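Side-chain contacts in isomerase/lactonizing enzyme (Agrobacterium tumefaciens, PDB 1RVK), which is of unknown function but belongs to the enolase superfamily and probably carries out a magnesium-dependent reaction such as an isomerisation or lactonisation: residues R12-R17 with G342-K347; Y211-A216 with L240-W245; W230-M235 with G256-A261; D351-D354 with F358-V361. All blocks are in the same frame, centred on the assembly; numbering follows the deposited sequence.

How the interactions relate
Interaction 3 holds two of the three carboxylates that bind the magnesium ion, and the other contacts can be placed by distance from this contact. Interaction 2 is its direct neighbour, with centres about 11 Å apart: Tyr-243 OH lies 2.6 Å from Met-235 O and Tyr-211 N 3.0 Å from Pro-234 O, so helix 240-249 and the loop leading into helix 213-224 are probably hydrogen-bonded to residues 234-235. Interactions 1 and 4 lie across the centre of the chain, their centres about 29 Å and 26 Å from that of interaction 3. Those two centres are about 19 Å apart, and residues 342-347 and 351-354 share one loop, which meets the N-terminal domain first and strand 358-360 next.

Interaction 1: R12-R17 with G342-K347; sequences RTTTRR and GHDYLK
Asp-344 meets two consecutive residues of strand 3-15, one with each carboxylate oxygen. Asp-344 OD1 accepts from Thr-13 OG1 at 2.6 Å, and its OD2 accepts from the backbone N of Thr-14 at 2.8 Å. Both oxygens are approached on their syn side, with the donors 24° and 16° out of the carboxylate plane, so the pair of bonds fixes the rotation of the group. Thr-13 supplies the tightly packed part: its OG1 stands anti to the backbone N (chi1 -180°), which brings it against Asp-344 and also to the ring edge of Tyr-345, where OG1 lies 3.6 Å from CD2. Thr-14, which is exposed, makes the looser side; beyond its N-H it offers mainly CB, 3.5 Å from Asp-344 OD2. Here a water fills in, donating to Thr-14 O at 3.0 Å and accepting from Asp-344 N at 2.8 Å. A type I turn from His-343 to Leu-346 presents the aspartate. The contact thus joins the edge strand of the N-terminal three-stranded sheet to a loop between strands 328-333 and 358-360, while Phe-375 of helix 373-378 packs on both Asp-344 and Tyr-345, and Phe-11 and Phe-51 meet the tyrosine ring.

Interaction 2: Y211-A216 with L240-W245; sequences YSRTDA and LSSYKW
The arginine side chain of Arg-213 crosses over one face of the Trp-245 indole, guanidinium and ring planes 25° apart. On that face Arg-213 CD sits 3.8 Å above the plane, offset toward the rim, and at 4.2 Å from the centroid of the six-membered ring it makes a CH-pi contact. Further along, Arg-213 NH1 lies on the same face near the rim where CB joins the ring, 3.6 Å from Trp-245 CG, while at the other end of the side chain Arg-213 CB lies 3.6 Å from Trp-245 CZ3. At the indole edge, in its plane, is the backbone oxygen of Ser-242. One face of the guanidinium is covered by Ser-241 O and Trp-245 CB. The polar link is made near its edge, where Arg-213 NE donates over 3.1 Å to Ser-242 OG, which is tilted 18° out of the guanidinium plane.

Helices 213-224 and 240-249 are successive outer helices of the beta/alpha barrel, separated in sequence by strand 230-232, and the arginine bridges them from the first turn of helix 213-224 to residues 241-245 of helix 240-249. With CG anti to the carbonyl carbon (chi1 -72°) the side chain is directed toward the neighbouring helix, and from CG to NE it is fully extended. Ser-242 OG has a second partner in the hydroxyl of Ser-239. Arg-213 itself opens its helix, directly after the N-cap residue Ser-212, whose OG is hydrogen-bonded to Thr-214 OG1 at 3.1 Å.

Interaction 3: W230-M235 with G256-A261; sequences WIEEPM and GPESAA. With MG (magnesium ion), chain B.
Glu-232 and Glu-258 turn their carboxylates toward one magnesium ion, the two planes 68° apart. Each side chain is extended, with CG anti to its own backbone N, and each contributes one oxygen: Glu-232 OE2 is 2.2 Å and Glu-258 OE1 2.1 Å from the metal. The 2.8 Å between Glu-232 OE2 and Glu-258 OE1 is the spacing of adjacent metal ligands, not a hydrogen bond. Asp-206 and three waters complete six-fold coordination. Glu-233 crosses Glu-258 at about a right angle, with the carboxylate planes 81° apart, and its OE2 lies 3.6 Å from Glu-258 CB. Glu-233 OE1 accepts from Ser-259 OG at 2.7 Å, the hydroxyl coming 30° out of the carboxylate plane on the syn side; the same hydroxyl is also bonded to Glu-237. Metal-bound waters tie in the second oxygens, one donating to Glu-233 OE2 at 2.5 Å and another to Glu-258 OE2 at 2.6 Å. The far oxygen of Glu-232 is held too: Trp-230 NE1 donates to OE1 at 3.1 Å, and Lys-169 forms a salt bridge with it. Arg-280 bonds to Glu-258 OE1. Such a metal site is characteristic of the enolase superfamily. It lies at the C-terminal ends of the parallel barrel strands 202-206, 230-232 and 254-256, with helix 240-249 touching Glu-233 and helix 263-272 following the Glu-258 loop.

Interaction 4: D351-D354 with F358-V361; sequences DPMD and FVHV
Phe-358 O is approached by three groups. The backbone N of Asp-354 donates to Phe-358 O at 2.9 Å with an angle of 161° at the hydrogen. The CA of Met-353 makes a C-H...O contact with Phe-358 O at 3.3 Å. His-360 ND1 adds a weak bond to Phe-358 O, also 3.3 Å long. A similar pairing occurs at Pro-352 O, which accepts from His-360 N at 3.0 Å, the donor nearly along the C=O axis, and touches Val-359 CA at 3.2 Å.

These bonds flank Met-353 and Val-359, which form a non-hydrogen-bonded antiparallel pair with CA atoms 4.1 Å apart. Their side chains lie on one face: Met-353 CB, in a selenomethionine, is 3.9 Å from Val-359 CG2. The other methyl, CG1, packs against Asp-351 CB, while Asp-351 OD2 is held by the hydroxyls of Tyr-339 and Tyr-328. Asp-354 doubles back toward the strand because its CG lies between the backbone N and the carbonyl carbon (chi1 62°). Asp-354 OD1 then accepts from Phe-358 N at 3.0 Å, with that donor 48° above the carboxylate plane, and from Asp-356 N, a bond that makes an Asx turn. The carboxylate and the Phe-358 side chain lie side by side, pointing the same way.

Arg-163 bonds to the carbonyls of Met-353 and Asp-354, and Arg-330 to that of Asp-351. The whole is a short beta-hairpin-like connection with a three-residue loop, whose strand 358-360 also pairs antiparallel with barrel strand 130-137.

Interaction 1: R12-R17 with G342-K347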
loop_
_atom_site.group_PDB
_atom_site.type_symbol
_atom_site.label_atom_id
_atom_site.label_comp_id
_atom_site.label_asym_id
_atom_site.label_seq_id
_atom_site.Cartn_x
_atom_site.Cartn_y
_atom_site.Cartn_z
ATOM N N ARG A 12 -4.662 -21.530 1.380
ATOM C CA ARG A 12 -4.828 -21.028 2.740
ATOM C C ARG A 12 -3.492 -20.620 3.360
ATOM O O ARG A 12 -2.535 -21.391 3.352
ATOM C CB ARG A 12 -5.466 -22.101 3.631
ATOM C CG ARG A 12 -6.614 -22.868 2.994
ATOM C CD ARG A 12 -6.873 -24.174 3.747
ATOM N NE ARG A 12 -7.662 -25.122 2.961
ATOM C CZ ARG A 12 -8.943 -24.952 2.645
ATOM N NH1 ARG A 12 -9.590 -23.866 3.049
ATOM N NH2 ARG A 12 -9.578 -25.863 1.918
ATOM N N THR A 13 -3.437 -19.403 3.890
ATOM C CA THR A 13 -2.239 -18.910 4.554
ATOM C C THR A 13 -2.583 -18.791 6.042
ATOM O O THR A 13 -3.702 -18.425 6.400
ATOM C CB THR A 13 -1.807 -17.525 4.007
ATOM O OG1 THR A 13 -0.625 -17.090 4.689
ATOM C CG2 THR A 13 -2.904 -16.491 4.211
ATOM N N THR A 14 -1.629 -19.124 6.903
ATOM C CA THR A 14 -1.841 -19.052 8.344
ATOM C C THR A 14 -1.328 -17.708 8.835
ATOM O O THR A 14 -0.159 -17.380 8.653
ATOM C CB THR A 14 -1.095 -20.179 9.065
ATOM O OG1 THR A 14 -1.587 -21.440 8.596
ATOM C CG2 THR A 14 -1.301 -20.079 10.568
ATOM N N THR A 15 -2.204 -16.938 9.468
ATOM C CA THR A 15 -1.831 -15.613 9.940
ATOM C C THR A 15 -2.609 -15.197 11.183
ATOM O O THR A 15 -3.630 -15.801 11.523
ATOM C CB THR A 15 -2.090 -14.577 8.821
ATOM O OG1 THR A 15 -1.803 -13.259 9.296
ATOM C CG2 THR A 15 -3.534 -14.646 8.371
ATOM N N ARG A 16 -2.112 -14.167 11.860
ATOM C CA ARG A 16 -2.775 -13.638 13.045
ATOM C C ARG A 16 -3.374 -12.286 12.698
ATOM O O ARG A 16 -3.876 -11.567 13.559
ATOM C CB ARG A 16 -1.782 -13.498 14.204
ATOM C CG ARG A 16 -1.562 -14.803 14.961
ATOM C CD ARG A 16 -0.460 -14.686 16.006
ATOM N NE ARG A 16 -0.416 -15.875 16.856
ATOM C CZ ARG A 16 -1.264 -16.118 17.852
ATOM N NH1 ARG A 16 -1.146 -17.233 18.563
ATOM N NH2 ARG A 16 -2.220 -15.245 18.152
ATOM N N ARG A 17 -3.325 -11.947 11.415
ATOM C CA ARG A 17 -3.877 -10.688 10.949
ATOM C C ARG A 17 -5.367 -10.851 10.659
ATOM O O ARG A 17 -5.775 -11.744 9.915
ATOM C CB ARG A 17 -3.127 -10.236 9.691
ATOM C CG ARG A 17 -3.486 -8.849 9.187
ATOM C CD ARG A 17 -4.705 -8.879 8.290
ATOM N NE ARG A 17 -4.919 -7.599 7.620
ATOM C CZ ARG A 17 -5.872 -7.380 6.721
ATOM N NH1 ARG A 17 -6.703 -8.357 6.382
ATOM N NH2 ARG A 17 -5.995 -6.184 6.160
ATOM N N GLY A 342 7.759 -12.640 8.055
ATOM C CA GLY A 342 7.256 -12.888 6.714
ATOM C C GLY A 342 5.956 -13.662 6.601
ATOM O O GLY A 342 5.181 -13.748 7.551
ATOM N N HIS A 343 5.726 -14.225 5.417
ATOM C CA HIS A 343 4.519 -14.994 5.121
ATOM C C HIS A 343 4.894 -16.451 4.901
ATOM O O HIS A 343 5.977 -16.737 4.402
ATOM C CB HIS A 343 3.864 -14.449 3.853
ATOM C CG HIS A 343 3.457 -13.012 3.955
ATOM N ND1 HIS A 343 2.314 -12.607 4.607
ATOM C CD2 HIS A 343 4.060 -11.882 3.513
ATOM C CE1 HIS A 343 2.228 -11.289 4.563
ATOM N NE2 HIS A 343 3.275 -10.824 3.906
ATOM N N ASP A 344 4.002 -17.371 5.252
ATOM C CA ASP A 344 4.309 -18.785 5.074
ATOM C C ASP A 344 4.408 -19.226 3.616
ATOM O O ASP A 344 5.036 -20.245 3.317
ATOM C CB ASP A 344 3.302 -19.673 5.832
ATOM C CG ASP A 344 1.847 -19.321 5.548
ATOM O OD1 ASP A 344 1.568 -18.554 4.600
ATOM O OD2 ASP A 344 0.973 -19.833 6.286
ATOM N N TYR A 345 3.815 -18.461 2.702
ATOM C CA TYR A 345 3.861 -18.823 1.287
ATOM C C TYR A 345 5.024 -18.187 0.520
ATOM O O TYR A 345 5.130 -18.330 -0.699
ATOM C CB TYR A 345 2.517 -18.497 0.610
ATOM C CG TYR A 345 2.092 -17.044 0.678
ATOM C CD1 TYR A 345 2.497 -16.134 -0.296
ATOM C CD2 TYR A 345 1.280 -16.583 1.714
ATOM C CE1 TYR A 345 2.106 -14.796 -0.242
ATOM C CE2 TYR A 345 0.880 -15.244 1.780
ATOM C CZ TYR A 345 1.297 -14.358 0.798
ATOM O OH TYR A 345 0.906 -13.037 0.854
ATOM N N LEU A 346 5.898 -17.501 1.248
ATOM C CA LEU A 346 7.072 -16.851 0.671
ATOM C C LEU A 346 8.304 -17.381 1.408
ATOM O O LEU A 346 8.331 -17.396 2.635
ATOM C CB LEU A 346 6.963 -15.329 0.841
ATOM C CG LEU A 346 6.640 -14.476 -0.392
ATOM C CD1 LEU A 346 5.652 -15.178 -1.299
ATOM C CD2 LEU A 346 6.106 -13.123 0.064
ATOM N N LYS A 347 9.315 -17.815 0.664
ATOM C CA LYS A 347 10.525 -18.364 1.275
ATOM C C LYS A 347 11.427 -17.316 1.924
ATOM O O LYS A 347 12.165 -17.622 2.860
ATOM C CB LYS A 347 11.338 -19.144 0.235
ATOM C CG LYS A 347 10.616 -20.337 -0.379
ATOM C CD LYS A 347 11.568 -21.127 -1.274
ATOM C CE LYS A 347 10.902 -22.342 -1.889
ATOM N NZ LYS A 347 9.812 -21.957 -2.817
HETATM O O HOH W 1 2.133 -16.258 7.014
#

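Interaction 2: Y211-A216 with L240-W245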
loop_
_atom_site.group_PDB
_atom_site.type_symbol
_atom_site.label_atom_id
_atom_site.label_comp_id
_atom_site.label_asym_id
_atom_site.label_seq_id
_atom_site.Cartn_x
_atom_site.Cartn_y
_atom_site.Cartn_z
ATOM N N TYR A 211 -13.402 12.233 9.236
ATOM C CA TYR A 211 -13.676 13.328 10.171
ATOM C C TYR A 211 -14.305 14.500 9.430
ATOM O O TYR A 211 -14.032 14.720 8.251
ATOM C CB TYR A 211 -12.384 13.841 10.815
ATOM C CG TYR A 211 -11.945 13.132 12.076
ATOM C CD1 TYR A 211 -10.643 12.650 12.198
ATOM C CD2 TYR A 211 -12.808 12.993 13.166
ATOM C CE1 TYR A 211 -10.205 12.045 13.375
ATOM C CE2 TYR A 211 -12.381 12.388 14.350
ATOM C CZ TYR A 211 -11.075 11.919 14.443
ATOM O OH TYR A 211 -10.631 11.336 15.603
ATOM N N SER A 212 -15.144 15.254 10.134
ATOM C CA SER A 212 -15.770 16.439 9.561
ATOM C C SER A 212 -14.660 17.478 9.377
ATOM O O SER A 212 -13.557 17.305 9.886
ATOM C CB SER A 212 -16.807 16.994 10.530
ATOM O OG SER A 212 -16.180 17.371 11.748
ATOM N N ARG A 213 -14.948 18.557 8.654
ATOM C CA ARG A 213 -13.947 19.597 8.459
ATOM C C ARG A 213 -13.518 20.167 9.813
ATOM O O ARG A 213 -12.329 20.339 10.064
ATOM C CB ARG A 213 -14.491 20.736 7.589
ATOM C CG ARG A 213 -14.655 20.404 6.109
ATOM C CD ARG A 213 -14.949 21.669 5.319
ATOM N NE ARG A 213 -15.216 21.415 3.905
ATOM C CZ ARG A 213 -15.301 22.373 2.988
ATOM N NH1 ARG A 213 -15.136 23.640 3.341
ATOM N NH2 ARG A 213 -15.561 22.068 1.721
ATOM N N THR A 214 -14.484 20.447 10.685
ATOM C CA THR A 214 -14.169 21.014 11.995
ATOM C C THR A 214 -13.278 20.106 12.845
ATOM O O THR A 214 -12.361 20.590 13.510
ATOM C CB THR A 214 -15.451 21.367 12.799
ATOM O OG1 THR A 214 -16.319 20.230 12.864
ATOM C CG2 THR A 214 -16.182 22.531 12.141
ATOM N N ASP A 215 -13.531 18.801 12.822
ATOM C CA ASP A 215 -12.706 17.873 13.599
ATOM C C ASP A 215 -11.304 17.736 13.000
ATOM O O ASP A 215 -10.315 17.677 13.729
ATOM C CB ASP A 215 -13.365 16.487 13.694
ATOM C CG ASP A 215 -14.437 16.415 14.780
ATOM O OD1 ASP A 215 -14.423 17.258 15.703
ATOM O OD2 ASP A 215 -15.286 15.499 14.719
ATOM N N ALA A 216 -11.215 17.687 11.676
ATOM C CA ALA A 216 -9.918 17.571 11.020
ATOM C C ALA A 216 -9.063 18.809 11.286
ATOM O O ALA A 216 -7.844 18.706 11.423
ATOM C CB ALA A 216 -10.101 17.372 9.515
ATOM N N LEU A 240 -13.038 16.685 -2.615
ATOM C CA LEU A 240 -11.846 17.411 -3.025
ATOM C C LEU A 240 -11.829 18.796 -2.382
ATOM O O LEU A 240 -10.790 19.260 -1.907
ATOM C CB LEU A 240 -11.838 17.558 -4.550
ATOM C CG LEU A 240 -10.682 18.324 -5.191
ATOM C CD1 LEU A 240 -9.412 17.502 -5.074
ATOM C CD2 LEU A 240 -10.999 18.601 -6.655
ATOM N N SER A 241 -12.987 19.452 -2.372
ATOM C CA SER A 241 -13.104 20.790 -1.805
ATOM C C SER A 241 -12.730 20.868 -0.334
ATOM O O SER A 241 -12.178 21.870 0.113
ATOM C CB SER A 241 -14.523 21.337 -2.005
ATOM O OG SER A 241 -14.694 21.810 -3.331
ATOM N N SER A 242 -13.042 19.822 0.424
ATOM C CA SER A 242 -12.711 19.808 1.840
ATOM C C SER A 242 -11.198 19.803 2.025
ATOM O O SER A 242 -10.680 20.397 2.969
ATOM C CB SER A 242 -13.323 18.584 2.517
ATOM O OG SER A 242 -14.734 18.701 2.585
ATOM N N TYR A 243 -10.490 19.139 1.117
ATOM C CA TYR A 243 -9.038 19.084 1.208
ATOM C C TYR A 243 -8.390 20.397 0.789
ATOM O O TYR A 243 -7.356 20.787 1.334
ATOM C CB TYR A 243 -8.496 17.917 0.383
ATOM C CG TYR A 243 -8.565 16.620 1.145
ATOM C CD1 TYR A 243 -9.773 15.933 1.294
ATOM C CD2 TYR A 243 -7.438 16.120 1.797
ATOM C CE1 TYR A 243 -9.853 14.781 2.082
ATOM C CE2 TYR A 243 -7.508 14.975 2.585
ATOM C CZ TYR A 243 -8.716 14.314 2.724
ATOM O OH TYR A 243 -8.782 13.191 3.516
ATOM N N LYS A 244 -8.994 21.084 -0.176
ATOM C CA LYS A 244 -8.466 22.377 -0.599
ATOM C C LYS A 244 -8.572 23.312 0.610
ATOM O O LYS A 244 -7.636 24.052 0.937
ATOM C CB LYS A 244 -9.290 22.932 -1.765
ATOM C CG LYS A 244 -9.235 22.072 -3.016
ATOM C CD LYS A 244 -10.285 22.480 -4.048
ATOM C CE LYS A 244 -10.022 23.866 -4.622
ATOM N NZ LYS A 244 -11.038 24.229 -5.658
ATOM N N TRP A 245 -9.717 23.252 1.285
ATOM C CA TRP A 245 -9.976 24.082 2.457
ATOM C C TRP A 245 -9.032 23.735 3.607
ATOM O O TRP A 245 -8.412 24.617 4.202
ATOM C CB TRP A 245 -11.424 23.890 2.927
ATOM C CG TRP A 245 -11.757 24.605 4.214
ATOM C CD1 TRP A 245 -12.124 25.915 4.359
ATOM C CD2 TRP A 245 -11.712 24.054 5.536
ATOM N NE1 TRP A 245 -12.309 26.212 5.692
ATOM C CE2 TRP A 245 -12.062 25.087 6.435
ATOM C CE3 TRP A 245 -11.410 22.784 6.048
ATOM C CZ2 TRP A 245 -12.115 24.891 7.820
ATOM C CZ3 TRP A 245 -11.464 22.589 7.429
ATOM C CH2 TRP A 245 -11.813 23.637 8.294
#

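Interaction 3: W230-M235 with G256-A261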
loop_
_atom_site.group_PDB
_atom_site.type_symbol
_atom_site.label_atom_id
_atom_site.label_comp_id
_atom_site.label_asym_id
_atom_site.label_seq_id
_atom_site.Cartn_x
_atom_site.Cartn_y
_atom_site.Cartn_z
ATOM N N TRP A 230 3.413 14.994 8.286
ATOM C CA TRP A 230 2.207 15.091 7.480
ATOM C C TRP A 230 0.981 14.507 8.157
ATOM O O TRP A 230 1.085 13.727 9.105
ATOM C CB TRP A 230 2.412 14.441 6.091
ATOM C CG TRP A 230 2.323 12.914 5.990
ATOM C CD1 TRP A 230 1.312 12.109 6.450
ATOM C CD2 TRP A 230 3.227 12.047 5.285
ATOM N NE1 TRP A 230 1.530 10.804 6.070
ATOM C CE2 TRP A 230 2.697 10.738 5.355
ATOM C CE3 TRP A 230 4.432 12.253 4.596
ATOM C CZ2 TRP A 230 3.331 9.638 4.761
ATOM C CZ3 TRP A 230 5.063 11.155 4.005
ATOM C CH2 TRP A 230 4.509 9.867 4.094
ATOM N N ILE A 231 -0.179 14.931 7.678
ATOM C CA ILE A 231 -1.452 14.443 8.177
ATOM C C ILE A 231 -2.021 13.743 6.950
ATOM O O ILE A 231 -2.024 14.300 5.851
ATOM C CB ILE A 231 -2.363 15.607 8.662
ATOM C CG1 ILE A 231 -3.689 15.043 9.179
ATOM C CG2 ILE A 231 -2.568 16.624 7.552
ATOM C CD1 ILE A 231 -4.605 16.090 9.789
ATOM N N GLU A 232 -2.471 12.510 7.136
ATOM C CA GLU A 232 -2.971 11.701 6.033
ATOM C C GLU A 232 -4.450 11.325 6.100
ATOM O O GLU A 232 -4.924 10.806 7.105
ATOM C CB GLU A 232 -2.120 10.431 5.964
ATOM C CG GLU A 232 -2.412 9.482 4.811
ATOM C CD GLU A 232 -1.462 8.305 4.824
ATOM O OE1 GLU A 232 -0.296 8.481 5.235
ATOM O OE2 GLU A 232 -1.866 7.207 4.420
ATOM N N GLU A 233 -5.159 11.596 5.006
ATOM C CA GLU A 233 -6.579 11.271 4.854
ATOM C C GLU A 233 -7.426 11.432 6.116
ATOM O O GLU A 233 -7.999 10.470 6.619
ATOM C CB GLU A 233 -6.703 9.833 4.317
ATOM C CG GLU A 233 -8.097 9.438 3.840
ATOM C CD GLU A 233 -8.123 8.107 3.091
ATOM O OE1 GLU A 233 -9.207 7.738 2.591
ATOM O OE2 GLU A 233 -7.073 7.428 3.000
ATOM N N PRO A 234 -7.532 12.662 6.640
ATOM C CA PRO A 234 -8.345 12.827 7.849
ATOM C C PRO A 234 -9.823 13.063 7.539
ATOM O O PRO A 234 -10.652 13.101 8.446
ATOM C CB PRO A 234 -7.700 14.029 8.525
ATOM C CG PRO A 234 -7.347 14.889 7.348
ATOM C CD PRO A 234 -6.767 13.889 6.348
HETATM N N MSE A 235 -10.149 13.227 6.259
HETATM C CA MSE A 235 -11.533 13.473 5.847
HETATM C C MSE A 235 -11.896 12.598 4.649
HETATM O O MSE A 235 -11.023 12.019 4.013
HETATM C CB MSE A 235 -11.718 14.948 5.468
HETATM C CG MSE A 235 -11.281 15.946 6.541
HETATM SE SE MSE A 235 -11.390 17.788 5.906
HETATM C CE MSE A 235 -10.089 17.658 4.479
ATOM N N GLY A 256 -2.182 13.181 0.056
ATOM C CA GLY A 256 -3.327 12.477 -0.486
ATOM C C GLY A 256 -3.399 12.620 -1.995
ATOM O O GLY A 256 -2.558 13.289 -2.587
ATOM N N PRO A 257 -4.381 11.986 -2.651
ATOM C CA PRO A 257 -5.405 11.138 -2.044
ATOM C C PRO A 257 -4.966 9.678 -2.076
ATOM O O PRO A 257 -4.353 9.235 -3.045
ATOM C CB PRO A 257 -6.611 11.391 -2.930
ATOM C CG PRO A 257 -5.982 11.469 -4.296
ATOM C CD PRO A 257 -4.691 12.253 -4.070
ATOM N N GLU A 258 -5.269 8.928 -1.023
ATOM C CA GLU A 258 -4.883 7.524 -1.015
ATOM C C GLU A 258 -5.940 6.604 -1.606
ATOM O O GLU A 258 -5.650 5.828 -2.518
ATOM C CB GLU A 258 -4.576 7.035 0.400
ATOM C CG GLU A 258 -4.121 5.581 0.405
ATOM C CD GLU A 258 -3.988 5.010 1.791
ATOM O OE1 GLU A 258 -3.191 5.556 2.573
ATOM O OE2 GLU A 258 -4.672 4.014 2.094
ATOM N N SER A 259 -7.163 6.699 -1.092
ATOM C CA SER A 259 -8.246 5.822 -1.523
ATOM C C SER A 259 -9.141 6.299 -2.657
ATOM O O SER A 259 -9.849 5.494 -3.256
ATOM C CB SER A 259 -9.124 5.460 -0.318
ATOM O OG SER A 259 -9.774 6.604 0.211
ATOM N N ALA A 260 -9.122 7.592 -2.954
ATOM C CA ALA A 260 -9.965 8.129 -4.019
ATOM C C ALA A 260 -9.793 7.369 -5.336
ATOM O O ALA A 260 -8.688 6.959 -5.688
ATOM C CB ALA A 260 -9.660 9.610 -4.226
ATOM N N ALA A 261 -10.896 7.178 -6.055
ATOM C CA ALA A 261 -10.856 6.487 -7.340
ATOM C C ALA A 261 -10.361 7.471 -8.400
ATOM O O ALA A 261 -9.985 8.598 -8.077
ATOM C CB ALA A 261 -12.247 5.979 -7.705
HETATM MG MG MG B . -3.390 5.681 4.655
HETATM O O HOH W 2 -5.141 7.060 4.520
HETATM O O HOH W 3 -4.768 3.855 4.711
HETATM O O HOH W 4 -1.726 4.221 5.252
#

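Interaction 4: D351-D354 with F358-V361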
loop_
_atom_site.group_PDB
_atom_site.type_symbol
_atom_site.label_atom_id
_atom_site.label_comp_id
_atom_site.label_asym_id
_atom_site.label_seq_id
_atom_site.Cartn_x
_atom_site.Cartn_y
_atom_site.Cartn_z
ATOM N N ASP A 351 10.937 -7.438 1.431
ATOM C CA ASP A 351 11.425 -6.149 1.913
ATOM C C ASP A 351 12.279 -6.183 3.180
ATOM O O ASP A 351 11.919 -5.591 4.199
ATOM C CB ASP A 351 10.231 -5.215 2.136
ATOM C CG ASP A 351 9.213 -5.786 3.111
ATOM O OD1 ASP A 351 9.359 -6.960 3.518
ATOM O OD2 ASP A 351 8.260 -5.062 3.469
ATOM N N PRO A 352 13.437 -6.856 3.123
ATOM C CA PRO A 352 14.338 -6.954 4.278
ATOM C C PRO A 352 14.837 -5.561 4.645
ATOM O O PRO A 352 15.159 -4.765 3.762
ATOM C CB PRO A 352 15.486 -7.826 3.766
ATOM C CG PRO A 352 14.956 -8.474 2.528
ATOM C CD PRO A 352 14.054 -7.446 1.926
HETATM N N MSE A 353 14.919 -5.262 5.938
HETATM C CA MSE A 353 15.391 -3.949 6.361
HETATM C C MSE A 353 16.600 -4.066 7.288
HETATM O O MSE A 353 16.585 -4.858 8.237
HETATM C CB MSE A 353 14.265 -3.188 7.069
HETATM C CG MSE A 353 14.616 -1.738 7.383
HETATM SE SE MSE A 353 13.195 -0.770 8.261
HETATM C CE MSE A 353 13.492 -1.413 10.071
ATOM N N ASP A 354 17.650 -3.289 7.021
ATOM C CA ASP A 354 18.826 -3.349 7.881
ATOM C C ASP A 354 18.605 -2.599 9.190
ATOM O O ASP A 354 17.529 -2.042 9.429
ATOM C CB ASP A 354 20.094 -2.835 7.168
ATOM C CG ASP A 354 20.007 -1.376 6.746
ATOM O OD1 ASP A 354 19.383 -0.564 7.457
ATOM O OD2 ASP A 354 20.601 -1.038 5.699
ATOM N N PHE A 358 17.010 0.992 6.379
ATOM C CA PHE A 358 16.940 0.911 4.925
ATOM C C PHE A 358 16.461 -0.456 4.453
ATOM O O PHE A 358 16.988 -1.485 4.876
ATOM C CB PHE A 358 18.309 1.169 4.283
ATOM C CG PHE A 358 18.721 2.613 4.267
ATOM C CD1 PHE A 358 19.442 3.155 5.323
ATOM C CD2 PHE A 358 18.396 3.429 3.187
ATOM C CE1 PHE A 358 19.838 4.488 5.308
ATOM C CE2 PHE A 358 18.788 4.768 3.161
ATOM C CZ PHE A 358 19.510 5.295 4.225
ATOM N N VAL A 359 15.456 -0.459 3.583
ATOM C CA VAL A 359 14.955 -1.700 3.004
ATOM C C VAL A 359 15.778 -1.911 1.734
ATOM O O VAL A 359 15.980 -0.973 0.962
ATOM C CB VAL A 359 13.454 -1.596 2.630
ATOM C CG1 VAL A 359 13.075 -2.707 1.652
ATOM C CG2 VAL A 359 12.601 -1.702 3.890
ATOM N N HIS A 360 16.271 -3.128 1.532
ATOM C CA HIS A 360 17.073 -3.444 0.354
ATOM C C HIS A 360 16.271 -4.270 -0.637
ATOM O O HIS A 360 15.812 -5.363 -0.312
ATOM C CB HIS A 360 18.334 -4.215 0.754
ATOM C CG HIS A 360 19.329 -3.392 1.507
ATOM N ND1 HIS A 360 19.121 -2.975 2.805
ATOM C CD2 HIS A 360 20.524 -2.880 1.133
ATOM C CE1 HIS A 360 20.148 -2.241 3.197
ATOM N NE2 HIS A 360 21.012 -2.169 2.201
ATOM N N VAL A 361 16.096 -3.744 -1.845
ATOM C CA VAL A 361 15.336 -4.456 -2.861
ATOM C C VAL A 361 16.066 -5.741 -3.234
ATOM O O VAL A 361 17.233 -5.713 -3.628
ATOM C CB VAL A 361 15.149 -3.612 -4.137
ATOM C CG1 VAL A 361 14.139 -4.294 -5.059
ATOM C CG2 VAL A 361 14.694 -2.202 -3.775
#